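Local coordinates for protein mitomycin biosynthesis 6-O-methyltransferase (Streptomyces lavendulae, PDB 3GWZ) that works as a homodimer that transfers the methyl group of S-adenosylmethionine to the quinone hydroxyl of demethylated mitomycins, giving mitomycins A and B, at residues Ala155-Asp158 against Val159-Thr163; Pro137-Trp140 against Arg141-Gln145; Leu67-Gly70 against Pro71-Ala74; Lys51-Ala54 against Ile55-Ala58. One frame throughout, in Å; residues are numbered along the deposited sequence.

Contact 1: Ala155-Asp158 against Val159-Thr163; sequences ASFD and VANGT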
ATOM      1  N   ALA A 155      26.457  20.940  16.764  1.00  9.33           N
ATOM      2  CA  ALA A 155      25.306  20.051  16.914  1.00 10.53           C
ATOM      3  C   ALA A 155      24.860  19.921  18.368  1.00 14.39           C
ATOM      4  O   ALA A 155      25.691  19.817  19.264  1.00 12.38           O
ATOM      5  CB  ALA A 155      25.622  18.673  16.343  1.00 11.28           C
ATOM      6  N   SER A 156      23.551  19.911  18.592  1.00 12.58           N
ATOM      7  CA  SER A 156      23.011  19.624  19.915  1.00 11.80           C
ATOM      8  C   SER A 156      22.768  18.124  20.052  1.00 14.70           C
ATOM      9  O   SER A 156      22.555  17.623  21.150  1.00 12.36           O
ATOM     10  CB  SER A 156      21.714  20.399  20.157  1.00 14.74           C
ATOM     11  OG  SER A 156      20.718  20.050  19.202  1.00 12.23           O
ATOM     12  N   PHE A 157      22.828  17.406  18.931  1.00 13.01           N
ATOM     13  CA  PHE A 157      22.472  15.993  18.908  1.00 12.36           C
ATOM     14  C   PHE A 157      23.271  15.220  19.953  1.00 14.31           C
ATOM     15  O   PHE A 157      22.747  14.360  20.665  1.00 13.97           O
ATOM     16  CB  PHE A 157      22.730  15.408  17.503  1.00 10.94           C
ATOM     17  CG  PHE A 157      22.066  14.086  17.267  1.00 12.11           C
ATOM     18  CD1 PHE A 157      20.815  14.019  16.657  1.00  9.77           C
ATOM     19  CD2 PHE A 157      22.686  12.902  17.653  1.00 11.72           C
ATOM     20  CE1 PHE A 157      20.183  12.793  16.455  1.00  9.27           C
ATOM     21  CE2 PHE A 157      22.067  11.664  17.436  1.00 10.90           C
ATOM     22  CZ  PHE A 157      20.815  11.614  16.836  1.00 13.27           C
ATOM     23  N   ASP A 158      24.553  15.538  20.038  1.00 15.48           N
ATOM     24  CA  ASP A 158      25.463  14.811  20.909  1.00 16.18           C
ATOM     25  C   ASP A 158      25.112  15.004  22.381  1.00 15.51           C
ATOM     26  O   ASP A 158      25.029  14.044  23.148  1.00 18.30           O
ATOM     27  CB  ASP A 158      26.918  15.237  20.635  1.00 23.43           C
ATOM     28  CG  ASP A 158      27.302  15.145  19.141  1.00 28.33           C
ATOM     29  OD1 ASP A 158      26.582  15.698  18.278  1.00 23.80           O
ATOM     30  OD2 ASP A 158      28.343  14.523  18.828  1.00 25.49           O
ATOM     31  N   VAL A 159      24.893  16.244  22.790  1.00 17.94           N
ATOM     32  CA  VAL A 159      24.591  16.491  24.189  1.00 18.70           C
ATOM     33  C   VAL A 159      23.223  15.901  24.561  1.00 18.07           C
ATOM     34  O   VAL A 159      23.025  15.404  25.669  1.00 16.65           O
ATOM     35  CB  VAL A 159      24.690  17.996  24.530  1.00 25.91           C
ATOM     36  CG1 VAL A 159      23.503  18.751  23.973  1.00 23.25           C
ATOM     37  CG2 VAL A 159      24.802  18.192  26.028  1.00 27.24           C
ATOM     38  N   ALA A 160      22.289  15.920  23.620  1.00 12.86           N
ATOM     39  CA  ALA A 160      20.954  15.391  23.874  1.00 12.82           C
ATOM     40  C   ALA A 160      20.936  13.862  23.960  1.00 17.86           C
ATOM     41  O   ALA A 160      20.287  13.279  24.826  1.00 16.44           O
ATOM     42  CB  ALA A 160      19.995  15.863  22.775  1.00 13.74           C
ATOM     43  N   ASN A 161      21.648  13.215  23.048  1.00 13.05           N
ATOM     44  CA  ASN A 161      21.513  11.778  22.860  1.00 13.66           C
ATOM     45  C   ASN A 161      22.729  10.941  23.255  1.00 16.26           C
ATOM     46  O   ASN A 161      22.681   9.716  23.201  1.00 17.90           O
ATOM     47  CB  ASN A 161      21.150  11.497  21.405  1.00 14.81           C
ATOM     48  CG  ASN A 161      19.816  12.097  21.028  1.00 17.90           C
ATOM     49  OD1 ASN A 161      18.811  11.824  21.676  1.00 14.53           O
ATOM     50  ND2 ASN A 161      19.801  12.927  19.986  1.00 12.98           N
ATOM     51  N   GLY A 162      23.822  11.596  23.629  1.00 16.34           N
ATOM     52  CA  GLY A 162      24.991  10.889  24.130  1.00 18.09           C
ATOM     53  C   GLY A 162      25.829  10.259  23.033  1.00 21.76           C
ATOM     54  O   GLY A 162      26.708   9.452  23.307  1.00 20.50           O
ATOM     55  N   THR A 163      25.551  10.631  21.787  1.00 17.84           N
ATOM     56  CA  THR A 163      26.290  10.128  20.631  1.00 19.27           C
ATOM     57  C   THR A 163      26.032  11.076  19.464  1.00 16.50           C
ATOM     58  O   THR A 163      25.083  11.859  19.508  1.00 19.19           O
ATOM     59  CB  THR A 163      25.865   8.680  20.251  1.00 20.19           C
ATOM     60  OG1 THR A 163      26.773   8.155  19.276  1.00 25.98           O
ATOM     61  CG2 THR A 163      24.452   8.654  19.672  1.00 20.88           C
TER
HETATM   62  O   HOH W   1      26.128  18.366  21.528  1.00 25.13           O

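Contact 2: Pro137-Trp140 against Arg141-Gln145; sequences PWHW and RAWEQ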
ATOM      1  N   PRO A 137      12.412   9.716  18.918  1.00 17.48           N
ATOM      2  CA  PRO A 137      12.658  10.488  20.143  1.00 13.72           C
ATOM      3  C   PRO A 137      13.990  11.229  20.085  1.00 12.81           C
ATOM      4  O   PRO A 137      14.094  12.334  20.613  1.00 13.32           O
ATOM      5  CB  PRO A 137      12.663   9.413  21.240  1.00 15.15           C
ATOM      6  CG  PRO A 137      12.911   8.113  20.497  1.00 24.43           C
ATOM      7  CD  PRO A 137      12.156   8.297  19.214  1.00 20.99           C
ATOM      8  N   TRP A 138      14.991  10.640  19.434  1.00 15.03           N
ATOM      9  CA  TRP A 138      16.316  11.263  19.392  1.00 12.99           C
ATOM     10  C   TRP A 138      16.362  12.460  18.453  1.00 13.65           C
ATOM     11  O   TRP A 138      17.216  13.345  18.590  1.00 12.38           O
ATOM     12  CB  TRP A 138      17.403  10.232  19.037  1.00 13.56           C
ATOM     13  CG  TRP A 138      17.025   9.253  17.953  1.00 15.46           C
ATOM     14  CD1 TRP A 138      16.616   7.966  18.128  1.00 18.93           C
ATOM     15  CD2 TRP A 138      17.026   9.483  16.533  1.00 17.29           C
ATOM     16  NE1 TRP A 138      16.376   7.374  16.916  1.00 17.05           N
ATOM     17  CE2 TRP A 138      16.614   8.283  15.919  1.00 16.01           C
ATOM     18  CE3 TRP A 138      17.336  10.586  15.727  1.00 17.43           C
ATOM     19  CZ2 TRP A 138      16.499   8.149  14.534  1.00 14.73           C
ATOM     20  CZ3 TRP A 138      17.220  10.457  14.348  1.00 17.59           C
ATOM     21  CH2 TRP A 138      16.808   9.240  13.765  1.00 18.04           C
ATOM     22  N   HIS A 139      15.452  12.481  17.483  1.00 14.87           N
ATOM     23  CA  HIS A 139      15.329  13.627  16.601  1.00 11.18           C
ATOM     24  C   HIS A 139      14.730  14.775  17.426  1.00 10.77           C
ATOM     25  O   HIS A 139      15.326  15.837  17.555  1.00  8.98           O
ATOM     26  CB  HIS A 139      14.439  13.259  15.415  1.00 13.86           C
ATOM     27  CG  HIS A 139      14.389  14.289  14.328  1.00 14.22           C
ATOM     28  ND1 HIS A 139      13.813  15.529  14.499  1.00 11.94           N
ATOM     29  CD2 HIS A 139      14.789  14.237  13.032  1.00 13.14           C
ATOM     30  CE1 HIS A 139      13.897  16.211  13.371  1.00 13.79           C
ATOM     31  NE2 HIS A 139      14.480  15.448  12.462  1.00 12.12           N
ATOM     32  N   TRP A 140      13.554  14.541  18.005  1.00  8.99           N
ATOM     33  CA  TRP A 140      12.914  15.542  18.862  1.00 11.99           C
ATOM     34  C   TRP A 140      13.860  16.003  19.981  1.00 10.41           C
ATOM     35  O   TRP A 140      13.876  17.177  20.336  1.00 10.51           O
ATOM     36  CB  TRP A 140      11.619  14.970  19.454  1.00  8.80           C
ATOM     37  CG  TRP A 140      10.727  15.951  20.184  1.00  9.79           C
ATOM     38  CD1 TRP A 140      10.656  16.152  21.537  1.00 11.41           C
ATOM     39  CD2 TRP A 140       9.734  16.810  19.601  1.00 10.29           C
ATOM     40  NE1 TRP A 140       9.704  17.102  21.827  1.00 10.34           N
ATOM     41  CE2 TRP A 140       9.124  17.523  20.657  1.00  9.14           C
ATOM     42  CE3 TRP A 140       9.318  17.060  18.287  1.00  9.80           C
ATOM     43  CZ2 TRP A 140       8.119  18.465  20.440  1.00 14.57           C
ATOM     44  CZ3 TRP A 140       8.323  17.997  18.072  1.00 13.38           C
ATOM     45  CH2 TRP A 140       7.726  18.686  19.146  1.00 13.24           C
ATOM     46  N   ARG A 141      14.643  15.088  20.544  1.00 12.35           N
ATOM     47  CA  ARG A 141      15.510  15.480  21.664  1.00 14.49           C
ATOM     48  C   ARG A 141      16.658  16.398  21.257  1.00 13.03           C
ATOM     49  O   ARG A 141      17.132  17.205  22.059  1.00 13.16           O
ATOM     50  CB  ARG A 141      16.053  14.284  22.454  1.00 15.65           C
ATOM     51  CG  ARG A 141      16.560  14.733  23.828  1.00 17.03           C
ATOM     52  CD  ARG A 141      17.017  13.602  24.729  1.00 25.49           C
ATOM     53  NE  ARG A 141      15.909  12.761  25.168  1.00 30.75           N
ATOM     54  CZ  ARG A 141      15.771  12.296  26.404  1.00 29.97           C
ATOM     55  NH1 ARG A 141      16.666  12.608  27.337  1.00 28.23           N
ATOM     56  NH2 ARG A 141      14.733  11.523  26.707  1.00 28.58           N
ATOM     57  N   ALA A 142      17.114  16.293  20.016  1.00 13.58           N
ATOM     58  CA  ALA A 142      18.135  17.230  19.559  1.00 13.00           C
ATOM     59  C   ALA A 142      17.593  18.653  19.626  1.00 12.80           C
ATOM     60  O   ALA A 142      18.316  19.592  19.988  1.00 13.85           O
ATOM     61  CB  ALA A 142      18.608  16.872  18.133  1.00 12.06           C
ATOM     62  N   TRP A 143      16.306  18.813  19.308  1.00 12.43           N
ATOM     63  CA  TRP A 143      15.644  20.122  19.377  1.00 10.37           C
ATOM     64  C   TRP A 143      15.457  20.600  20.820  1.00 11.15           C
ATOM     65  O   TRP A 143      15.446  21.806  21.093  1.00 10.05           O
ATOM     66  CB  TRP A 143      14.296  20.094  18.636  1.00 11.56           C
ATOM     67  CG  TRP A 143      14.533  20.052  17.165  1.00 11.52           C
ATOM     68  CD1 TRP A 143      14.560  18.948  16.361  1.00 12.24           C
ATOM     69  CD2 TRP A 143      14.855  21.167  16.333  1.00  9.47           C
ATOM     70  NE1 TRP A 143      14.859  19.311  15.070  1.00 11.48           N
ATOM     71  CE2 TRP A 143      15.040  20.670  15.024  1.00 10.61           C
ATOM     72  CE3 TRP A 143      14.982  22.542  16.563  1.00  9.37           C
ATOM     73  CZ2 TRP A 143      15.356  21.499  13.946  1.00 10.92           C
ATOM     74  CZ3 TRP A 143      15.298  23.371  15.487  1.00 14.66           C
ATOM     75  CH2 TRP A 143      15.478  22.842  14.192  1.00 10.67           C
ATOM     76  N   GLU A 144      15.305  19.651  21.734  1.00 12.72           N
ATOM     77  CA  GLU A 144      15.242  19.975  23.160  1.00 11.08           C
ATOM     78  C   GLU A 144      16.431  20.852  23.539  1.00 11.99           C
ATOM     79  O   GLU A 144      16.299  21.786  24.326  1.00 13.30           O
ATOM     80  CB  GLU A 144      15.261  18.685  23.975  1.00 10.57           C
ATOM     81  CG  GLU A 144      15.153  18.878  25.494  1.00 15.38           C
ATOM     82  CD  GLU A 144      15.536  17.625  26.241  1.00 18.30           C
ATOM     83  OE1 GLU A 144      14.782  16.629  26.168  1.00 18.33           O
ATOM     84  OE2 GLU A 144      16.607  17.627  26.881  1.00 19.85           O
ATOM     85  N   GLN A 145      17.589  20.552  22.949  1.00  9.98           N
ATOM     86  CA  GLN A 145      18.842  21.201  23.307  1.00 11.93           C
ATOM     87  C   GLN A 145      19.281  22.241  22.267  1.00 12.65           C
ATOM     88  O   GLN A 145      20.475  22.500  22.103  1.00 11.72           O
ATOM     89  CB  GLN A 145      19.931  20.141  23.520  1.00 11.06           C
ATOM     90  CG  GLN A 145      19.642  19.228  24.708  1.00 13.31           C
ATOM     91  CD  GLN A 145      19.768  19.971  26.018  1.00 17.60           C
ATOM     92  OE1 GLN A 145      20.677  20.779  26.178  1.00 21.77           O
ATOM     93  NE2 GLN A 145      18.865  19.699  26.962  1.00 20.18           N
TER

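Contact 3: Leu67-Gly70 against Pro71-Ala74; sequences LQEG and PRTA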
ATOM      1  N   LEU A  67      -6.781   3.999   7.174  1.00 23.49           N
ATOM      2  CA  LEU A  67      -7.938   4.723   6.669  1.00 22.00           C
ATOM      3  C   LEU A  67      -8.042   4.688   5.153  1.00 20.80           C
ATOM      4  O   LEU A  67      -8.742   5.508   4.561  1.00 25.09           O
ATOM      5  CB  LEU A  67      -7.915   6.174   7.163  1.00 21.36           C
ATOM      6  CG  LEU A  67      -8.189   6.366   8.657  1.00 19.61           C
ATOM      7  CD1 LEU A  67      -8.019   7.830   9.069  1.00 17.23           C
ATOM      8  CD2 LEU A  67      -9.591   5.877   9.014  1.00 20.37           C
ATOM      9  N   GLN A  68      -7.354   3.740   4.517  1.00 24.28           N
ATOM     10  CA  GLN A  68      -7.318   3.702   3.049  1.00 27.22           C
ATOM     11  C   GLN A  68      -8.535   3.012   2.441  1.00 24.24           C
ATOM     12  O   GLN A  68      -8.744   3.066   1.229  1.00 29.51           O
ATOM     13  CB  GLN A  68      -6.040   3.027   2.539  1.00 24.61           C
ATOM     14  CG  GLN A  68      -4.758   3.555   3.159  1.00 25.94           C
ATOM     15  CD  GLN A  68      -3.533   2.850   2.611  1.00 33.84           C
ATOM     16  OE1 GLN A  68      -3.076   3.154   1.510  1.00 27.61           O
ATOM     17  NE2 GLN A  68      -2.998   1.898   3.376  1.00 26.58           N
ATOM     18  N   GLU A  69      -9.327   2.357   3.276  1.00 25.67           N
ATOM     19  CA  GLU A  69     -10.511   1.651   2.800  1.00 33.34           C
ATOM     20  C   GLU A  69     -11.770   2.165   3.491  1.00 33.55           C
ATOM     21  O   GLU A  69     -12.572   1.382   4.011  1.00 33.27           O
ATOM     22  CB  GLU A  69     -10.355   0.140   3.007  1.00 32.62           C
ATOM     23  CG  GLU A  69      -9.236  -0.478   2.165  1.00 39.30           C
ATOM     24  CD  GLU A  69      -8.970  -1.939   2.497  1.00 53.40           C
ATOM     25  OE1 GLU A  69      -9.768  -2.543   3.247  1.00 57.22           O
ATOM     26  OE2 GLU A  69      -7.957  -2.482   2.005  1.00 55.70           O
ATOM     27  N   GLY A  70     -11.932   3.485   3.500  1.00 27.83           N
ATOM     28  CA  GLY A  70     -13.101   4.111   4.095  1.00 27.28           C
ATOM     29  C   GLY A  70     -12.899   4.513   5.547  1.00 24.30           C
ATOM     30  O   GLY A  70     -11.867   4.200   6.139  1.00 19.20           O
ATOM     31  N   PRO A  71     -13.902   5.182   6.141  1.00 27.15           N
ATOM     32  CA  PRO A  71     -13.789   5.721   7.501  1.00 24.27           C
ATOM     33  C   PRO A  71     -13.754   4.606   8.537  1.00 26.19           C
ATOM     34  O   PRO A  71     -14.272   3.517   8.282  1.00 21.78           O
ATOM     35  CB  PRO A  71     -15.075   6.554   7.670  1.00 25.61           C
ATOM     36  CG  PRO A  71     -15.782   6.520   6.337  1.00 28.50           C
ATOM     37  CD  PRO A  71     -15.263   5.331   5.599  1.00 28.26           C
ATOM     38  N   ARG A  72     -13.132   4.873   9.683  1.00 17.34           N
ATOM     39  CA  ARG A  72     -13.094   3.922  10.790  1.00 17.59           C
ATOM     40  C   ARG A  72     -13.323   4.669  12.091  1.00 20.16           C
ATOM     41  O   ARG A  72     -13.041   5.867  12.187  1.00 19.45           O
ATOM     42  CB  ARG A  72     -11.746   3.205  10.850  1.00 18.57           C
ATOM     43  CG  ARG A  72     -11.333   2.527   9.548  1.00 24.39           C
ATOM     44  CD  ARG A  72     -11.961   1.150   9.384  1.00 31.00           C
ATOM     45  NE  ARG A  72     -11.774   0.668   8.017  1.00 39.94           N
ATOM     46  CZ  ARG A  72     -12.340  -0.421   7.509  1.00 46.44           C
ATOM     47  NH1 ARG A  72     -13.142  -1.170   8.254  1.00 52.44           N
ATOM     48  NH2 ARG A  72     -12.099  -0.758   6.251  1.00 44.93           N
ATOM     49  N   THR A  73     -13.831   3.965  13.089  1.00 17.81           N
ATOM     50  CA  THR A  73     -14.080   4.578  14.382  1.00 21.67           C
ATOM     51  C   THR A  73     -12.789   4.713  15.188  1.00 21.92           C
ATOM     52  O   THR A  73     -11.829   3.958  14.988  1.00 18.10           O
ATOM     53  CB  THR A  73     -15.086   3.757  15.208  1.00 21.13           C
ATOM     54  OG1 THR A  73     -14.492   2.508  15.578  1.00 22.93           O
ATOM     55  CG2 THR A  73     -16.378   3.506  14.414  1.00 22.81           C
ATOM     56  N   ALA A  74     -12.772   5.679  16.100  1.00 21.48           N
ATOM     57  CA  ALA A  74     -11.661   5.813  17.035  1.00 20.55           C
ATOM     58  C   ALA A  74     -11.468   4.499  17.790  1.00 19.65           C
ATOM     59  O   ALA A  74     -10.345   4.078  18.038  1.00 18.61           O
ATOM     60  CB  ALA A  74     -11.917   6.962  18.007  1.00 18.43           C
TER
HETATM   61  O   HOH W   2      -9.987   2.195   5.992  1.00 24.16           O

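Contact 4: Lys51-Ala54 against Ile55-Ala58; sequences KARA and IHVA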
ATOM      1  N   LYS A  51       1.125  20.481  17.457  1.00 11.52           N
ATOM      2  CA  LYS A  51       0.506  20.059  16.211  1.00 11.31           C
ATOM      3  C   LYS A  51       1.418  19.099  15.446  1.00 14.17           C
ATOM      4  O   LYS A  51       0.979  18.064  14.927  1.00 10.37           O
ATOM      5  CB  LYS A  51       0.175  21.263  15.336  1.00 12.55           C
ATOM      6  CG  LYS A  51      -0.750  20.916  14.183  1.00 15.59           C
ATOM      7  CD  LYS A  51      -0.852  22.049  13.151  1.00 18.59           C
ATOM      8  CE  LYS A  51      -1.612  23.255  13.673  1.00 20.61           C
ATOM      9  NZ  LYS A  51      -1.549  24.411  12.716  1.00 20.57           N
ATOM     10  N   ALA A  52       2.692  19.462  15.365  1.00 12.77           N
ATOM     11  CA  ALA A  52       3.680  18.614  14.714  1.00 10.62           C
ATOM     12  C   ALA A  52       3.805  17.269  15.426  1.00 10.19           C
ATOM     13  O   ALA A  52       3.828  16.218  14.780  1.00 10.39           O
ATOM     14  CB  ALA A  52       5.040  19.327  14.654  1.00 10.36           C
ATOM     15  N   ARG A  53       3.878  17.292  16.756  1.00 11.55           N
ATOM     16  CA  ARG A  53       4.079  16.058  17.507  1.00 11.12           C
ATOM     17  C   ARG A  53       2.860  15.148  17.348  1.00 11.92           C
ATOM     18  O   ARG A  53       2.988  13.930  17.300  1.00 11.68           O
ATOM     19  CB  ARG A  53       4.361  16.334  18.991  1.00 12.01           C
ATOM     20  CG  ARG A  53       5.110  15.192  19.700  1.00 10.28           C
ATOM     21  CD  ARG A  53       6.552  15.085  19.159  1.00 11.66           C
ATOM     22  NE  ARG A  53       7.284  13.927  19.671  1.00 11.76           N
ATOM     23  CZ  ARG A  53       8.237  13.297  18.988  1.00 14.91           C
ATOM     24  NH1 ARG A  53       8.548  13.701  17.759  1.00 10.56           N
ATOM     25  NH2 ARG A  53       8.871  12.260  19.523  1.00 13.21           N
ATOM     26  N   ALA A  54       1.676  15.737  17.249  1.00 12.39           N
ATOM     27  CA  ALA A  54       0.481  14.915  17.043  1.00  9.77           C
ATOM     28  C   ALA A  54       0.570  14.171  15.703  1.00 14.52           C
ATOM     29  O   ALA A  54       0.172  13.009  15.596  1.00 13.74           O
ATOM     30  CB  ALA A  54      -0.785  15.777  17.113  1.00 11.79           C
ATOM     31  N   ILE A  55       1.103  14.839  14.686  1.00 11.20           N
ATOM     32  CA  ILE A  55       1.329  14.179  13.401  1.00 12.92           C
ATOM     33  C   ILE A  55       2.361  13.059  13.558  1.00 11.90           C
ATOM     34  O   ILE A  55       2.202  11.968  13.005  1.00 12.57           O
ATOM     35  CB  ILE A  55       1.755  15.183  12.308  1.00 12.99           C
ATOM     36  CG1 ILE A  55       0.542  16.029  11.879  1.00 15.44           C
ATOM     37  CG2 ILE A  55       2.371  14.447  11.113  1.00 13.37           C
ATOM     38  CD1 ILE A  55       0.804  16.967  10.723  1.00 15.29           C
ATOM     39  N   HIS A  56       3.416  13.311  14.333  1.00 11.67           N
ATOM     40  CA  HIS A  56       4.433  12.282  14.536  1.00 10.72           C
ATOM     41  C   HIS A  56       3.809  11.024  15.124  1.00 14.22           C
ATOM     42  O   HIS A  56       4.089   9.911  14.677  1.00 13.70           O
ATOM     43  CB  HIS A  56       5.563  12.797  15.434  1.00 12.40           C
ATOM     44  CG  HIS A  56       6.291  13.973  14.856  1.00 11.77           C
ATOM     45  ND1 HIS A  56       6.920  14.920  15.635  1.00 12.48           N
ATOM     46  CD2 HIS A  56       6.456  14.372  13.572  1.00 14.36           C
ATOM     47  CE1 HIS A  56       7.457  15.843  14.856  1.00 11.26           C
ATOM     48  NE2 HIS A  56       7.182  15.538  13.598  1.00 13.47           N
ATOM     49  N   VAL A  57       2.954  11.207  16.121  1.00 13.47           N
ATOM     50  CA  VAL A  57       2.325  10.073  16.781  1.00 13.70           C
ATOM     51  C   VAL A  57       1.364   9.365  15.836  1.00 15.49           C
ATOM     52  O   VAL A  57       1.304   8.136  15.827  1.00 16.09           O
ATOM     53  CB  VAL A  57       1.606  10.475  18.082  1.00 15.49           C
ATOM     54  CG1 VAL A  57       0.830   9.290  18.646  1.00 20.71           C
ATOM     55  CG2 VAL A  57       2.623  10.968  19.098  1.00 15.56           C
ATOM     56  N   ALA A  58       0.625  10.129  15.032  1.00 11.96           N
ATOM     57  CA  ALA A  58      -0.270   9.511  14.044  1.00 18.63           C
ATOM     58  C   ALA A  58       0.488   8.627  13.038  1.00 19.01           C
ATOM     59  O   ALA A  58       0.012   7.552  12.657  1.00 16.94           O
ATOM     60  CB  ALA A  58      -1.105  10.573  13.315  1.00 17.32           C
TER

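Contact 1: Ala155-Asp158 against Val159-Thr163
F157 and N161 form the tight half of this one-turn contact. The N161 amide nitrogen lies over the middle of the phenyl face, with ND2 3.4 Å above the F157 ring plane, and the amide is turned 59° from the ring. F157 reaches this place because its CG stands opposite the backbone nitrogen (chi1 -164°), which lays the ring back along the turn that follows. ND2 is also hydrogen-bonded to W138 O, so one donor both sits on the ring and ties this turn to helix 137-144. At the edge of the same ring, near its plane, T163 O comes to 3.2 Å from F157 CD2. This buried carbonyl has no conventional donor in the model; D158 CA offers it a CA-H...O contact at 3.3 Å. The middle of this piece is the short helix 157-161. Three successive i to i+4 bonds hold it: A160 N to S156 O, N161 N to F157 O, and G162 N to D158 O at 2.8 Å. The chain then leaves helical geometry at G162, which takes a positive phi (78°) well suited to glycine. S156 OG adds a second tie to the neighbouring helix through A142 O, and F165 meets the F157 ring edge-to-face. The other flank is much looser. V159 is exposed, though its CG1 lies 3.2 Å from S156 O and its side chain also brushes Q145 and H148. Here one water bridges the ends of the first turn, donating to A155 O and accepting from V159 N at 2.8 Å.

Contact 2: Pro137-Trp140 against Arg141-Gln145
Within its own helix W140 O takes two donors: E144 N, in the carbonyl plane at 3.2 Å, and, more weakly and at a poorer angle, W143 N. W143 CB also rests against this oxygen, 3.4 Å from W140 O. One turn earlier R141 N bonds P137 O at 2.8 Å, while A142 N reaches W138 O from above the carbonyl plane and makes a weak bond to H139 O. On one side of helix 137-144, H139 and W143 lie side by side and point the same way. Their rings are nearly parallel, 29° apart, but slid so far that they barely overlap; H139 CE1 approaches W143 NE1 at 3.7 Å. The W143 indole also turns its CD1 edge to H139 O, 3.4 Å away and close to the ring plane. L324 of helix 316-329 packs on both residues, and F133 meets the imidazole edge-to-face. R141 and E144 leave the helix on another side. R141 CG swings opposite its own backbone nitrogen (chi1 -162°), and the guanidinium ends up away from P137-W140. R141 NE forms a salt bridge with E144 OE1 of the second subunit, and E144 OE2 here with R141 NH2 of that subunit. Q145 NE2 adds a bond to the anti lone pair of E144 OE2, while W140 NE1 bonds W140 O of the partner. Backbone bonds thus hold the helix, yet W143 O and E144 O also accept R53 of the second subunit, and the opposite charges probably offset each other across the interface.

Contact 3: Leu67-Gly70 against Pro71-Ala74
L67 and R72 run alongside each other, their side chains pointing opposite ways. The leucine brings its CD2 branch against the first part of the arginine chain, 3.8 Å from R72 CG and 3.7 Å from R72 N. Beyond CG the arginine turns back: a bend at its second torsion (chi2 -83°) sends the guanidinium over the turn toward E69 instead of out along the strand. R72 NH2 then lies 3.1 Å from E69 O, and E69 CB sits at the edge of the guanidinium, in its plane. The E69 carboxylate points elsewhere, with OE1 4.2 Å from R72 NH2, too far for a salt bridge. Both charged ends are instead met by the third subunit, R72 NH1 by E243 and E69 OE2 by R181. Between the two residues a water occupies the bend and lies at the guanidinium edge. It accepts from E69 N and from R72 NE and donates to G70 O at 2.8 Å, so it bridges the loop backbone and the arginine side chain. This is the loop that feeds strand 72-73, an outer strand of the small three-stranded antiparallel sheet in the dimerisation domain, paired with strand 109-111. The arrangement is consistent with the winged-helix-like N-terminal domain of COMT relatives. G70 makes the corner with backbone angles of 93° and 176°, which glycine tolerates, and P71 follows directly and packs on L104. L77 of helix 74-81 touches both L67 and R72. T73, at the N-cap of that helix, bonds A76 N through OG1.

Contact 4: Lys51-Ala54 against Ile55-Ala58
A52 O is engaged twice by H56. It accepts H56 N at 3.0 Å in its own carbonyl plane, and it lies over the centre of the imidazole, 3.3 Å above the H56 ring plane. The ring takes this position because its CG sits next to the backbone nitrogen (chi1 -61°). R53, bent at its second torsion (chi2 68°), crosses H56 at about a right angle, the two flat groups 76° apart. R53 NH1 comes within 2.9 Å of H56 ND1 at the guanidinium edge, while R53 CD lies at the edge of the imidazole. The other ring nitrogen, NE2, is bonded to Q134 OE1. Here the long dimerisation helix 32-61 runs as a regular alpha helix, with I55 N, V57 N and A58 N bonding K51 O, R53 O and A54 O. Every guanidinium nitrogen of R53 has a backbone acceptor: NH1 donates to Q134 O, NE to W143 O of the second subunit, and NH2 to E144 O of that subunit and, weakly, to A135 O. W140 adds a cation-pi contact, while A52 and I55 pack on I45 of the second subunit.

Contacts 2 and 4 are the buried pair. They come from different helices yet touch where the W140 indole meets R53 and H56, and both reach the second subunit. Contact 4 gives its arginine to backbone carbonyls; contact 2 gives its own to a carboxylate. Contact 1 is only partly buried. It leans on contact 2 through S156 and N161, two side-chain donors bonded to carbonyls of helix 137-144, and no other subunit touches it. Contact 3 is the surface case, about 18 Å from contact 4 between centres, a water-bridged loop whose charges answer the third subunit. Helical backbone bonds knit the other three.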